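Local coordinates for phosphate ABC transporter, periplasmic phosphate-binding protein (Borrelia burgdorferi, PDB 4N13), which binds inorganic phosphate as the solute-binding lipoprotein of the PstSACB ABC transporter, which imports phosphate, at residues L107-I110 with E114-N117. Residues are numbered along the deposited sequence; the frame is centred on the assembly and turned at random.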
loop_
_atom_site.group_PDB
_atom_site.type_symbol
_atom_site.label_atom_id
_atom_site.label_comp_id
_atom_site.label_asym_id
_atom_site.label_seq_id
_atom_site.Cartn_x
_atom_site.Cartn_y
_atom_site.Cartn_z
ATOM N N LEU A 107 1.147 6.818 -16.454
ATOM C CA LEU A 107 0.264 7.057 -15.335
ATOM C C LEU A 107 0.806 8.197 -14.453
ATOM O O LEU A 107 0.056 9.093 -14.047
ATOM C CB LEU A 107 0.108 5.762 -14.552
ATOM C CG LEU A 107 -0.872 5.787 -13.381
ATOM C CD1 LEU A 107 -2.267 6.191 -13.797
ATOM C CD2 LEU A 107 -0.921 4.403 -12.755
ATOM N N ALA A 108 2.101 8.160 -14.164
ATOM C CA ALA A 108 2.723 9.213 -13.373
ATOM C C ALA A 108 2.608 10.570 -14.054
ATOM O O ALA A 108 2.427 11.580 -13.388
ATOM C CB ALA A 108 4.161 8.881 -13.106
ATOM N N LYS A 109 2.692 10.605 -15.380
ATOM C CA LYS A 109 2.555 11.847 -16.121
ATOM C C LYS A 109 1.108 12.347 -16.130
ATOM O O LYS A 109 0.875 13.551 -16.228
ATOM C CB LYS A 109 3.080 11.653 -17.545
ATOM C CG LYS A 109 4.596 11.567 -17.624
ATOM C CD LYS A 109 5.053 11.213 -19.037
ATOM C CE LYS A 109 6.556 11.190 -19.147
ATOM N NZ LYS A 109 6.984 10.906 -20.537
ATOM N N ILE A 110 0.114 11.459 -16.024
ATOM C CA ILE A 110 -1.273 11.929 -15.814
ATOM C C ILE A 110 -1.359 12.552 -14.415
ATOM O O ILE A 110 -1.905 13.645 -14.219
ATOM C CB ILE A 110 -2.307 10.787 -15.985
ATOM C CG1 ILE A 110 -2.348 10.338 -17.443
ATOM C CG2 ILE A 110 -3.668 11.219 -15.473
ATOM C CD1 ILE A 110 -3.204 9.129 -17.713
ATOM N N GLU A 114 1.582 16.362 -16.653
ATOM C CA GLU A 114 2.254 16.413 -17.953
ATOM C C GLU A 114 1.394 15.853 -19.077
ATOM O O GLU A 114 1.577 16.212 -20.240
ATOM C CB GLU A 114 3.590 15.675 -17.903
ATOM C CG GLU A 114 4.641 16.434 -17.134
ATOM C CD GLU A 114 5.973 15.700 -17.057
ATOM O OE1 GLU A 114 6.240 14.827 -17.912
ATOM O OE2 GLU A 114 6.754 16.021 -16.140
ATOM N N ILE A 115 0.465 14.971 -18.734
ATOM C CA ILE A 115 -0.516 14.455 -19.696
ATOM C C ILE A 115 -1.897 14.869 -19.217
ATOM O O ILE A 115 -2.282 14.511 -18.119
ATOM C CB ILE A 115 -0.440 12.908 -19.832
ATOM C CG1 ILE A 115 0.869 12.508 -20.496
ATOM C CG2 ILE A 115 -1.626 12.381 -20.613
ATOM C CD1 ILE A 115 1.082 11.001 -20.547
ATOM N N GLN A 116 -2.622 15.636 -20.024
ATOM C CA GLN A 116 -3.943 16.143 -19.627
ATOM C C GLN A 116 -5.057 15.886 -20.622
ATOM O O GLN A 116 -6.188 16.334 -20.415
ATOM C CB GLN A 116 -3.888 17.634 -19.290
ATOM C CG GLN A 116 -3.062 17.890 -18.071
ATOM C CD GLN A 116 -3.191 19.285 -17.539
ATOM O OE1 GLN A 116 -4.205 19.973 -17.766
ATOM N NE2 GLN A 116 -2.172 19.720 -16.802
ATOM N N ASN A 117 -4.761 15.169 -21.693
ATOM C CA ASN A 117 -5.793 14.788 -22.639
ATOM C C ASN A 117 -5.532 13.346 -23.021
ATOM O O ASN A 117 -4.394 12.966 -23.274
ATOM C CB ASN A 117 -5.770 15.735 -23.852
ATOM C CG ASN A 117 -6.923 15.505 -24.819
ATOM O OD1 ASN A 117 -7.141 14.398 -25.304
ATOM N ND2 ASN A 117 -7.667 16.563 -25.105
HETATM O O HOH W 1 -3.777 14.847 -15.924
#
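Ile115 turns its side chain onto the last turn of helix 104-111, its two branches meeting successive residues there. With CG1 anti to the carbonyl carbon (chi1 -68°), the long branch carries CD1 alongside Lys109, 3.7 Å from Lys109 CB, while the short branch sets Ile115 CG2 3.8 Å from Ile110 CG1, the two isoleucines running obliquely to each other. Lys109 continues as an extended chain whose methylenes pass the carboxylate of Glu114; Glu114 OE1 lies 3.7 Å from Lys109 CG but 4.8 Å from Lys109 NZ, so any attraction between the opposite charges would act without direct contact. The contact lies where helix 104-111 gives way to a loop in one lobe of the periplasmic binding protein fold, away from the predicted phosphate-binding residues: the chain passes across the helix end on its way to strand 129-133. Ile115 N gives its hydrogen to Lys109 O, 2.9 Å away, approaching from above the carbonyl plane with an N-H...O angle of 158°. One water then donates to both Ile110 O (2.8 Å) and Ile115 O (2.7 Å), bridging the two backbones. Inward, Ile110 packs on Ile102 and Ile184, whereas Ile115 is also covered by Gln120 and Val121.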